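Local coordinates for protein myosin-I heavy chain (Dictyostelium discoideum, PDB 5EJR) that acts as an actin-based motor with ATPase activity in early phagocytosis and adhesion, this chain being the MyTH4-FERM unit at the end of its tail, at residues 212-217 and 237-242; 250-255 and 298-303; 208-213 and 273-278; 318-323 and 404-409. All coordinates share one frame; numbering follows the deposited sequence. Where two conformers were deposited one is given.

Contact 1. Residues 212-217 and 237-242. With EDO (1,2-ethanediol), chain C.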
# COMPACT_ATOMS: atom_id res chain seq x y z
N CYS A 212 -11.90 -3.60 -2.95
CA CYS A 212 -10.84 -2.92 -3.66
C CYS A 212 -10.72 -3.59 -5.03
O CYS A 212 -10.77 -4.82 -5.12
CB CYS A 212 -9.52 -2.99 -2.89
SG CYS A 212 -8.19 -2.02 -3.64
N LYS A 213 -10.57 -2.78 -6.09
CA LYS A 213 -10.43 -3.20 -7.48
C LYS A 213 -8.97 -3.62 -7.73
O LYS A 213 -8.05 -2.83 -7.46
CB LYS A 213 -10.79 -2.02 -8.40
CG LYS A 213 -11.78 -2.36 -9.50
CD LYS A 213 -11.74 -1.31 -10.61
CE LYS A 213 -12.72 -1.58 -11.72
NZ LYS A 213 -12.74 -0.47 -12.71
N ILE A 214 -8.75 -4.87 -8.17
CA ILE A 214 -7.41 -5.40 -8.48
C ILE A 214 -7.35 -5.90 -9.93
O ILE A 214 -8.13 -6.76 -10.34
CB ILE A 214 -6.90 -6.48 -7.48
CG1 ILE A 214 -7.20 -6.12 -5.99
CG2 ILE A 214 -5.40 -6.79 -7.71
CD1 ILE A 214 -6.49 -4.91 -5.40
N ARG A 215 -6.38 -5.37 -10.70
CA ARG A 215 -6.20 -5.74 -12.10
C ARG A 215 -5.27 -6.92 -12.26
O ARG A 215 -4.42 -7.18 -11.39
CB ARG A 215 -5.69 -4.55 -12.92
CG ARG A 215 -6.60 -3.34 -12.84
CD ARG A 215 -6.37 -2.40 -14.00
NE ARG A 215 -6.63 -1.01 -13.63
CZ ARG A 215 -6.39 0.03 -14.43
NH1 ARG A 215 -5.90 -0.16 -15.65
NH2 ARG A 215 -6.64 1.26 -14.01
N PHE A 216 -5.43 -7.65 -13.37
CA PHE A 216 -4.57 -8.77 -13.75
C PHE A 216 -3.91 -8.34 -15.04
O PHE A 216 -4.31 -7.34 -15.63
CB PHE A 216 -5.36 -10.08 -13.91
CG PHE A 216 -5.71 -10.72 -12.59
CD1 PHE A 216 -6.79 -10.25 -11.84
CD2 PHE A 216 -4.99 -11.80 -12.10
CE1 PHE A 216 -7.10 -10.82 -10.60
CE2 PHE A 216 -5.31 -12.38 -10.87
CZ PHE A 216 -6.35 -11.88 -10.12
N ILE A 217 -2.88 -9.08 -15.48
CA ILE A 217 -2.10 -8.80 -16.68
C ILE A 217 -2.96 -8.75 -17.97
O ILE A 217 -2.60 -8.04 -18.91
CB ILE A 217 -0.91 -9.81 -16.77
CG1 ILE A 217 0.17 -9.38 -17.81
CG2 ILE A 217 -1.38 -11.24 -17.00
CD1 ILE A 217 1.16 -8.36 -17.31
N ASP A 237 -4.13 -13.24 -1.89
CA ASP A 237 -4.73 -14.56 -1.70
C ASP A 237 -6.18 -14.65 -2.18
O ASP A 237 -6.53 -15.59 -2.90
CB ASP A 237 -4.61 -14.98 -0.24
CG ASP A 237 -3.21 -15.40 0.15
OD1 ASP A 237 -2.27 -15.14 -0.64
OD2 ASP A 237 -3.05 -15.97 1.25
N THR A 238 -7.00 -13.65 -1.83
CA THR A 238 -8.41 -13.62 -2.20
C THR A 238 -8.60 -13.40 -3.70
O THR A 238 -9.32 -14.19 -4.32
CB THR A 238 -9.22 -12.61 -1.33
OG1 THR A 238 -8.92 -11.26 -1.71
CG2 THR A 238 -9.00 -12.80 0.17
N VAL A 239 -7.96 -12.38 -4.31
CA VAL A 239 -8.17 -12.17 -5.75
C VAL A 239 -7.67 -13.34 -6.58
O VAL A 239 -8.24 -13.62 -7.62
CB VAL A 239 -7.68 -10.84 -6.37
CG1 VAL A 239 -8.59 -9.69 -6.02
CG2 VAL A 239 -6.20 -10.56 -6.06
N CYS A 240 -6.57 -13.98 -6.15
CA CYS A 240 -6.01 -15.12 -6.87
C CYS A 240 -6.94 -16.31 -6.83
O CYS A 240 -7.10 -16.96 -7.85
CB CYS A 240 -4.60 -15.44 -6.38
SG CYS A 240 -3.36 -14.23 -6.94
N ARG A 241 -7.61 -16.56 -5.67
CA ARG A 241 -8.62 -17.60 -5.50
C ARG A 241 -9.84 -17.31 -6.39
O ARG A 241 -10.34 -18.22 -7.05
CB ARG A 241 -9.08 -17.71 -4.04
CG ARG A 241 -8.29 -18.70 -3.22
CD ARG A 241 -8.54 -18.55 -1.73
NE ARG A 241 -7.56 -19.29 -0.93
CZ ARG A 241 -6.32 -18.88 -0.66
NH1 ARG A 241 -5.89 -17.72 -1.14
NH2 ARG A 241 -5.51 -19.62 0.08
N GLN A 242 -10.28 -16.03 -6.45
CA GLN A 242 -11.39 -15.59 -7.31
C GLN A 242 -11.07 -15.83 -8.79
O GLN A 242 -11.93 -16.28 -9.55
CB GLN A 242 -11.67 -14.10 -7.09
CG GLN A 242 -12.54 -13.81 -5.89
CD GLN A 242 -12.85 -12.35 -5.78
OE1 GLN A 242 -13.64 -11.79 -6.55
NE2 GLN A 242 -12.22 -11.69 -4.82
C1 EDO C . -6.43 -0.03 -7.31
O1 EDO C . -6.57 -0.82 -8.50
C2 EDO C . -7.74 0.69 -6.91
O2 EDO C . -7.86 0.66 -5.49
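Ile214 and Val239 meet branch to branch where strand 211-215 packs against helix 232-243, the helix-on-sheet layer of the ubiquitin-like (beta-grasp) lobe that begins the FERM domain. The tight part is apolar and buried. CG1 of Ile214 lies 3.8 Å from CG1 of Val239, while Ile214 CG2 stands 4.2 Å from Val239 CG2, so each isoleucine branch faces a valine branch although the two side chains cross at about a right angle. On the strand side this pairing depends on a chi1 of -42° at Ile214, which sets CG1 beside the backbone N and CG2 anti to it. Ala224 of the neighbouring strand and Val294 of strand 290-296 also border Val239.

Phe216 extends the contact towards Cys240. Its CZ comes edge-on to the helix backbone, 3.6 Å from Val239 O, with the oxygen near the ring plane, and lies 4.1 Å from Val239 CB. The ring also stacks with Tyr243 and reaches Leu322 of helix 317-332, which probably limits its rotation.

The looser part is made of residues that do not meet the other segment. Lys213 is exposed and its CB points away from the helix; its carbonyl O accepts a 2.7 Å hydrogen bond from O1 of an ethanediol that is also bonded to Phe292 N. At the exposed side of the helix, Arg241 NH1 bonds to Asp237 O at 2.8 Å from 58° above the carbonyl plane, on the opposite face from Arg241 N.

Contact 2. Residues 250-255 and 298-303; sequences IKMFGI and FFLDDV. With EDO (1,2-ethanediol), chain B.
Met252 O accepts a hydrogen bond from Phe298 N at 2.9 Å, with an N-H...O angle of 165°. The bond extends, just beyond the regular strands, the antiparallel pairing of strands 253-259 and 290-296 in the ubiquitin-like lobe of the FERM domain; Gly254 pairs with Arg295 in the same ladder. Around it lie the side chains of the first shell. The Phe298 ring presents its edge to the preceding carbonyl, CD2 lying 3.5 Å from Lys251 O with that oxygen near the ring plane. The Met252 chain bends at chi2 (-55°), which brings SD to 4.1 Å from Phe298 CB and carries the terminal methyl CE onward to 3.8 Å from Leu300 CD1. Met252 thus spans two residues of the loop, meeting Leu300 at about a right angle.

The next shell comes largely from the C-terminal helix 494-505. Phe503 stacks on the Phe298 ring and also touches Met252 and Leu300, while Tyr504 meets Phe298 edge-to-face and bonds through its OH to Phe299 N. Arg296 NE holds Phe298 O. The segment leaving the first FERM lobe therefore lies between its own sheet and the helix of the third, PH-like lobe.

Farther along the loop an ethanediol, also bonded to Lys442 NZ, bridges two backbone groups. Its O2 donates to Asp301 O at 2.6 Å, and its C2 lies 3.6 Å from Phe299 CB. On the other hydroxyl, O1 receives Val303 N at 2.9 Å in a nearly straight bond, 169° at the hydrogen.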
# COMPACT_ATOMS: atom_id res chain seq x y z
N ILE A 250 -0.76 -19.87 -5.47
CA ILE A 250 -1.08 -18.54 -4.94
C ILE A 250 0.13 -17.85 -4.31
O ILE A 250 0.33 -16.65 -4.53
CB ILE A 250 -2.33 -18.64 -4.00
CG1 ILE A 250 -3.59 -18.75 -4.89
CG2 ILE A 250 -2.43 -17.41 -3.09
CD1 ILE A 250 -4.87 -19.09 -4.23
N LYS A 251 1.00 -18.62 -3.65
CA LYS A 251 2.20 -18.06 -3.03
C LYS A 251 3.19 -17.48 -4.03
O LYS A 251 4.09 -16.78 -3.61
CB LYS A 251 2.93 -19.10 -2.14
CG LYS A 251 3.54 -20.28 -2.90
CD LYS A 251 4.24 -21.29 -1.97
CE LYS A 251 3.31 -22.04 -1.03
NZ LYS A 251 2.46 -23.03 -1.72
N MET A 252 3.08 -17.81 -5.32
CA MET A 252 4.02 -17.37 -6.35
C MET A 252 3.64 -16.00 -6.82
O MET A 252 4.39 -15.39 -7.59
CB MET A 252 4.01 -18.33 -7.58
CG MET A 252 4.26 -19.80 -7.25
SD MET A 252 5.80 -19.98 -6.33
CE MET A 252 5.66 -21.72 -5.78
N PHE A 253 2.45 -15.53 -6.44
CA PHE A 253 1.91 -14.27 -6.89
C PHE A 253 2.06 -13.16 -5.87
O PHE A 253 2.16 -13.42 -4.67
CB PHE A 253 0.43 -14.46 -7.32
CG PHE A 253 0.27 -15.19 -8.63
CD1 PHE A 253 0.29 -16.58 -8.68
CD2 PHE A 253 0.14 -14.49 -9.83
CE1 PHE A 253 0.20 -17.25 -9.90
CE2 PHE A 253 0.08 -15.16 -11.05
CZ PHE A 253 0.09 -16.55 -11.07
N GLY A 254 2.11 -11.94 -6.38
CA GLY A 254 2.23 -10.75 -5.56
C GLY A 254 1.50 -9.61 -6.23
O GLY A 254 0.86 -9.81 -7.26
N ILE A 255 1.64 -8.41 -5.68
CA ILE A 255 1.00 -7.20 -6.20
C ILE A 255 2.01 -6.09 -6.39
O ILE A 255 2.94 -5.95 -5.60
CB ILE A 255 -0.18 -6.80 -5.26
CG1 ILE A 255 -1.36 -7.79 -5.48
CG2 ILE A 255 -0.60 -5.32 -5.43
CD1 ILE A 255 -2.60 -7.53 -4.69
N PHE A 298 7.21 -15.01 -8.11
CA PHE A 298 8.27 -15.98 -7.92
C PHE A 298 8.32 -17.08 -8.97
O PHE A 298 7.30 -17.60 -9.39
CB PHE A 298 8.16 -16.58 -6.51
CG PHE A 298 8.21 -15.53 -5.42
CD1 PHE A 298 9.41 -14.89 -5.10
CD2 PHE A 298 7.08 -15.24 -4.66
CE1 PHE A 298 9.46 -13.94 -4.06
CE2 PHE A 298 7.13 -14.30 -3.61
CZ PHE A 298 8.32 -13.65 -3.33
N PHE A 299 9.55 -17.45 -9.35
CA PHE A 299 9.83 -18.46 -10.37
C PHE A 299 10.84 -19.40 -9.78
O PHE A 299 12.01 -19.04 -9.68
CB PHE A 299 10.37 -17.78 -11.65
CG PHE A 299 9.33 -16.97 -12.39
CD1 PHE A 299 9.05 -15.66 -12.01
CD2 PHE A 299 8.63 -17.52 -13.46
CE1 PHE A 299 8.07 -14.92 -12.68
CE2 PHE A 299 7.65 -16.78 -14.13
CZ PHE A 299 7.37 -15.49 -13.74
N LEU A 300 10.38 -20.56 -9.31
CA LEU A 300 11.21 -21.57 -8.63
C LEU A 300 11.68 -22.69 -9.53
O LEU A 300 12.66 -23.36 -9.19
CB LEU A 300 10.42 -22.17 -7.43
CG LEU A 300 10.23 -21.20 -6.23
CD1 LEU A 300 9.44 -21.87 -5.09
CD2 LEU A 300 11.58 -20.76 -5.66
N ASP A 301 11.01 -22.90 -10.65
CA ASP A 301 11.37 -23.97 -11.59
C ASP A 301 12.42 -23.52 -12.59
O ASP A 301 12.55 -22.32 -12.82
CB ASP A 301 10.11 -24.56 -12.25
CG ASP A 301 9.12 -25.03 -11.19
OD1 ASP A 301 9.55 -25.74 -10.24
OD2 ASP A 301 7.95 -24.57 -11.22
N ASP A 302 13.21 -24.45 -13.11
CA ASP A 302 14.30 -24.11 -14.04
C ASP A 302 13.75 -23.91 -15.46
O ASP A 302 13.37 -24.87 -16.10
CB ASP A 302 15.42 -25.18 -13.99
CG ASP A 302 16.69 -24.87 -14.80
OD1 ASP A 302 16.73 -23.82 -15.49
OD2 ASP A 302 17.65 -25.68 -14.74
N VAL A 303 13.73 -22.66 -15.93
CA VAL A 303 13.26 -22.31 -17.28
C VAL A 303 14.06 -23.06 -18.39
O VAL A 303 13.54 -23.30 -19.47
CB VAL A 303 13.19 -20.76 -17.48
CG1 VAL A 303 14.57 -20.13 -17.79
CG2 VAL A 303 12.15 -20.40 -18.54
C1 EDO B . 14.59 -19.13 -14.16
O1 EDO B . 14.94 -20.47 -14.41
C2 EDO B . 13.30 -19.13 -13.33
O2 EDO B . 12.34 -19.96 -14.00

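Contact 3. Residues 208-213 and 273-278. With EDO (1,2-ethanediol), chain C.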
# COMPACT_ATOMS: atom_id res chain seq x y z
N ASP A 208 -23.29 -2.26 3.04
CA ASP A 208 -22.59 -2.95 1.94
C ASP A 208 -21.11 -3.23 2.24
O ASP A 208 -20.46 -2.45 2.93
CB ASP A 208 -22.75 -2.18 0.61
CG ASP A 208 -22.54 -0.67 0.70
OD1 ASP A 208 -21.84 -0.22 1.64
OD2 ASP A 208 -23.05 0.05 -0.19
N ILE A 209 -20.59 -4.35 1.70
CA ILE A 209 -19.21 -4.80 1.89
C ILE A 209 -18.21 -3.96 1.09
O ILE A 209 -18.36 -3.81 -0.12
CB ILE A 209 -19.04 -6.33 1.64
CG1 ILE A 209 -17.56 -6.80 1.77
CG2 ILE A 209 -19.65 -6.78 0.30
CD1 ILE A 209 -17.06 -7.12 3.21
N SER A 210 -17.18 -3.45 1.78
CA SER A 210 -16.11 -2.68 1.16
C SER A 210 -15.23 -3.59 0.29
O SER A 210 -14.88 -4.70 0.70
CB SER A 210 -15.26 -1.99 2.23
OG SER A 210 -16.00 -0.96 2.87
N THR A 211 -14.91 -3.14 -0.93
CA THR A 211 -14.07 -3.90 -1.87
C THR A 211 -13.00 -3.00 -2.47
O THR A 211 -13.20 -1.79 -2.56
CB THR A 211 -14.88 -4.53 -3.03
OG1 THR A 211 -15.39 -3.50 -3.88
CG2 THR A 211 -15.99 -5.49 -2.57
N CYS A 212 -11.90 -3.60 -2.95
CA CYS A 212 -10.84 -2.92 -3.66
C CYS A 212 -10.72 -3.59 -5.03
O CYS A 212 -10.77 -4.82 -5.12
CB CYS A 212 -9.52 -2.99 -2.89
SG CYS A 212 -8.19 -2.02 -3.64
N LYS A 213 -10.57 -2.78 -6.09
CA LYS A 213 -10.43 -3.20 -7.48
C LYS A 213 -8.97 -3.62 -7.73
O LYS A 213 -8.05 -2.83 -7.46
CB LYS A 213 -10.79 -2.02 -8.40
CG LYS A 213 -11.78 -2.36 -9.50
CD LYS A 213 -11.74 -1.31 -10.61
CE LYS A 213 -12.72 -1.58 -11.72
NZ LYS A 213 -12.74 -0.47 -12.71
N MET A 273 -0.30 -2.79 4.96
CA MET A 273 -1.75 -2.66 5.12
C MET A 273 -2.20 -2.01 3.85
O MET A 273 -1.65 -0.98 3.47
CB MET A 273 -2.09 -1.72 6.29
CG MET A 273 -1.66 -2.23 7.62
SD MET A 273 -2.07 -3.97 7.78
CE MET A 273 -2.56 -4.00 9.43
N ILE A 274 -3.19 -2.61 3.17
CA ILE A 274 -3.69 -2.02 1.90
C ILE A 274 -4.16 -0.57 2.06
O ILE A 274 -3.82 0.27 1.22
CB ILE A 274 -4.76 -2.90 1.17
CG1 ILE A 274 -5.28 -2.21 -0.11
CG2 ILE A 274 -5.91 -3.31 2.11
CD1 ILE A 274 -5.92 -3.12 -1.12
N TYR A 275 -4.82 -0.25 3.19
CA TYR A 275 -5.27 1.12 3.44
C TYR A 275 -4.11 2.10 3.67
O TYR A 275 -4.22 3.25 3.25
CB TYR A 275 -6.32 1.17 4.55
CG TYR A 275 -7.73 0.83 4.07
CD1 TYR A 275 -8.27 1.46 2.95
CD2 TYR A 275 -8.53 -0.06 4.77
CE1 TYR A 275 -9.57 1.17 2.52
CE2 TYR A 275 -9.83 -0.35 4.35
CZ TYR A 275 -10.34 0.27 3.23
OH TYR A 275 -11.61 -0.01 2.80
N ASP A 276 -2.98 1.62 4.25
CA ASP A 276 -1.78 2.47 4.42
C ASP A 276 -1.20 2.82 3.05
O ASP A 276 -0.75 3.94 2.84
CB ASP A 276 -0.73 1.82 5.32
CG ASP A 276 -1.07 1.82 6.80
OD1 ASP A 276 -1.93 2.62 7.22
OD2 ASP A 276 -0.43 1.03 7.56
N VAL A 277 -1.25 1.86 2.09
CA VAL A 277 -0.78 2.05 0.72
C VAL A 277 -1.67 3.08 0.02
O VAL A 277 -1.15 3.97 -0.65
CB VAL A 277 -0.70 0.72 -0.10
CG1 VAL A 277 -0.20 0.98 -1.52
CG2 VAL A 277 0.13 -0.34 0.59
N LEU A 278 -3.00 2.97 0.17
CA LEU A 278 -3.92 3.91 -0.48
C LEU A 278 -3.71 5.35 -0.01
O LEU A 278 -3.80 6.26 -0.84
CB LEU A 278 -5.39 3.49 -0.36
CG LEU A 278 -5.77 2.23 -1.15
CD1 LEU A 278 -7.11 1.67 -0.65
CD2 LEU A 278 -5.82 2.50 -2.66
C1 EDO C . -6.43 -0.03 -7.31
O1 EDO C . -6.57 -0.82 -8.50
C2 EDO C . -7.74 0.69 -6.91
O2 EDO C . -7.86 0.66 -5.49
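Cys212 SG touches the end of the Ile274 side chain, lying 3.6 Å from CD1. The cysteine places its sulfur there with a chi1 of -174°, anti to the backbone N and beside the carbonyl carbon. Ile274 answers with an almost fully extended long branch: CG1 is also anti to its backbone N, and chi2 of 159° carries CD1 outward until it lies 4.0 Å from Cys212 CB as well.

These residues join strand 211-215, which lies between strands 221-225 and 290-296 of the beta-grasp sheet, to helix 274-283, whose N-cap position is Met273. Phe292 of strand 290-296 touches both Cys212 and Ile274, so Ile274 packs on the sheet over neighbouring strands. Towards the start of the strand the fit is sparser. Tyr275 has its CB directed past the strand, but its ring brings OH to 4.2 Å from Ser210 CB, a van der Waals approach only; Ser199 of helix 194-205 borders both residues. Cys212 SG also has ethanediol O2 at 3.3 Å, and Leu278 reaches the same oxygen through CD2 at 3.9 Å.

Contact 4. Residues 318-323 and 404-409; sequences ICFELT and YLKLMF
Lys406 NZ donates to Glu321 OE1 at 2.7 Å, a salt bridge that joins helices 317-332 and 402-416 in the all-helical central lobe of the FERM domain, the part that in FERM proteins resembles acyl-CoA-binding protein. The ammonium meets OE1 on the syn side, 25° out of the carboxylate plane, while OE2 stays 3.8 Å from NZ; one carboxylate oxygen therefore carries the bond. Two different chain shapes make it possible. Glu321 CG is anti to its backbone N and the chain then bends at chi2 (51°), turning the carboxylate towards the other helix. The lysine, by contrast, runs straight beyond CG.

Next to the salt bridge the same lysine contributes hydrocarbon. Its CB lies 3.7 Å from Phe320 CZ, and the aliphatic chain passes obliquely by CZ and CE2 before delivering the charge to Glu321. Leu407 takes the neighbouring position, with CD2 at 3.7 Å from Phe320 CE1 and the two side chains at about a right angle. The ring is thus held between consecutive residues of helix 402-416, with Trp313 and Thr314 of helix 311-314 adding to its surroundings. The two short helical segments cross at 49° with axes 11.3 Å apart, and Phe320 reaches across that gap to helix 402-416.

Within helix 317-332, away from the touching side chains, Cys319 O is gripped twice: Thr323 OG1, also bonded to Arg296 NH1, reaches it at 2.7 Å, and Thr323 N comes from the opposite face of the carbonyl plane.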
# COMPACT_ATOMS: atom_id res chain seq x y z
N ILE A 318 -4.52 -22.07 -15.16
CA ILE A 318 -4.84 -20.65 -14.96
C ILE A 318 -3.55 -19.89 -14.66
O ILE A 318 -3.29 -18.82 -15.24
CB ILE A 318 -5.94 -20.45 -13.86
CG1 ILE A 318 -7.29 -21.16 -14.23
CG2 ILE A 318 -6.15 -18.99 -13.53
CD1 ILE A 318 -7.87 -20.87 -15.64
N CYS A 319 -2.72 -20.46 -13.76
CA CYS A 319 -1.43 -19.88 -13.44
C CYS A 319 -0.53 -19.87 -14.69
O CYS A 319 0.19 -18.90 -14.89
CB CYS A 319 -0.76 -20.60 -12.28
SG CYS A 319 0.99 -20.20 -12.03
N PHE A 320 -0.57 -20.94 -15.51
CA PHE A 320 0.27 -21.02 -16.70
C PHE A 320 -0.14 -19.93 -17.68
O PHE A 320 0.73 -19.27 -18.25
CB PHE A 320 0.17 -22.39 -17.39
CG PHE A 320 1.02 -22.50 -18.62
CD1 PHE A 320 2.40 -22.33 -18.55
CD2 PHE A 320 0.46 -22.76 -19.87
CE1 PHE A 320 3.19 -22.38 -19.71
CE2 PHE A 320 1.26 -22.81 -21.03
CZ PHE A 320 2.61 -22.65 -20.93
N GLU A 321 -1.44 -19.72 -17.84
CA GLU A 321 -1.97 -18.71 -18.74
C GLU A 321 -1.57 -17.28 -18.31
O GLU A 321 -1.14 -16.48 -19.14
CB GLU A 321 -3.50 -18.89 -18.91
CG GLU A 321 -4.12 -18.05 -20.02
CD GLU A 321 -3.46 -18.12 -21.38
OE1 GLU A 321 -2.85 -19.17 -21.71
OE2 GLU A 321 -3.54 -17.12 -22.13
N LEU A 322 -1.65 -17.00 -17.01
CA LEU A 322 -1.25 -15.70 -16.48
C LEU A 322 0.24 -15.50 -16.62
O LEU A 322 0.68 -14.39 -16.90
CB LEU A 322 -1.66 -15.51 -15.04
CG LEU A 322 -3.13 -15.26 -14.78
CD1 LEU A 322 -3.40 -15.29 -13.28
CD2 LEU A 322 -3.60 -13.91 -15.40
N THR A 323 1.01 -16.59 -16.46
CA THR A 323 2.47 -16.55 -16.63
C THR A 323 2.84 -16.24 -18.06
O THR A 323 3.69 -15.37 -18.28
CB THR A 323 3.11 -17.85 -16.13
OG1 THR A 323 2.74 -18.01 -14.76
CG2 THR A 323 4.64 -17.82 -16.25
N TYR A 404 2.05 -26.07 -26.18
CA TYR A 404 3.46 -26.35 -26.48
C TYR A 404 4.18 -25.14 -27.05
O TYR A 404 5.37 -24.95 -26.79
CB TYR A 404 3.62 -27.59 -27.35
CG TYR A 404 5.05 -28.04 -27.47
CD1 TYR A 404 5.68 -28.74 -26.44
CD2 TYR A 404 5.81 -27.72 -28.59
CE1 TYR A 404 7.01 -29.14 -26.54
CE2 TYR A 404 7.13 -28.13 -28.72
CZ TYR A 404 7.73 -28.83 -27.68
OH TYR A 404 9.05 -29.18 -27.82
N LEU A 405 3.46 -24.30 -27.82
CA LEU A 405 4.02 -23.07 -28.38
C LEU A 405 4.30 -22.04 -27.25
O LEU A 405 5.31 -21.34 -27.29
CB LEU A 405 3.07 -22.47 -29.42
CG LEU A 405 2.94 -23.20 -30.78
CD1 LEU A 405 1.72 -22.65 -31.55
CD2 LEU A 405 4.23 -23.09 -31.63
N LYS A 406 3.45 -22.00 -26.24
CA LYS A 406 3.62 -21.10 -25.11
C LYS A 406 4.88 -21.51 -24.29
O LYS A 406 5.68 -20.65 -23.93
CB LYS A 406 2.34 -21.03 -24.25
CG LYS A 406 1.13 -20.39 -24.99
CD LYS A 406 -0.14 -20.48 -24.17
CE LYS A 406 -1.35 -20.16 -24.99
NZ LYS A 406 -2.59 -20.19 -24.18
N LEU A 407 5.10 -22.83 -24.15
CA LEU A 407 6.27 -23.38 -23.45
C LEU A 407 7.55 -23.09 -24.22
O LEU A 407 8.57 -22.78 -23.61
CB LEU A 407 6.12 -24.91 -23.22
CG LEU A 407 5.04 -25.36 -22.24
CD1 LEU A 407 4.74 -26.85 -22.39
CD2 LEU A 407 5.45 -25.10 -20.82
N MET A 408 7.48 -23.17 -25.57
CA MET A 408 8.60 -22.92 -26.49
C MET A 408 8.98 -21.44 -26.39
O MET A 408 10.16 -21.10 -26.39
CB MET A 408 8.19 -23.23 -27.94
CG MET A 408 8.24 -24.67 -28.34
SD MET A 408 7.62 -24.91 -30.05
CE MET A 408 8.95 -24.19 -31.01
N PHE A 409 7.96 -20.57 -26.39
CA PHE A 409 8.18 -19.12 -26.27
C PHE A 409 8.88 -18.81 -24.93
O PHE A 409 9.91 -18.16 -24.92
CB PHE A 409 6.83 -18.38 -26.37
CG PHE A 409 6.89 -16.93 -25.92
CD1 PHE A 409 7.65 -15.99 -26.62
CD2 PHE A 409 6.25 -16.52 -24.76
CE1 PHE A 409 7.71 -14.66 -26.19
CE2 PHE A 409 6.32 -15.19 -24.33
CZ PHE A 409 7.07 -14.27 -25.04

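Overall arrangement
From the N-terminal side, strand 211-215 opens both contact 1 and contact 3. Contact 1 closes the shorter loop, at helix 232-243; contact 3 returns to the strand from helix 274-283, so its loop takes in that of contact 1. Contact 2 opens after contact 1 has closed and crosses contact 3, since 250-255 precedes 273-278 and 298-303 follows it. Contact 4 comes later in series, closing a long helical loop within the central FERM lobe. Packing links the first lobe to the second: Phe216 and Phe253 both reach Leu322, and Phe299 meets Thr323. Contacts 1 and 2 touch through Cys240 with Ile250 and Phe253, whereas contact 3 stands apart from contact 4.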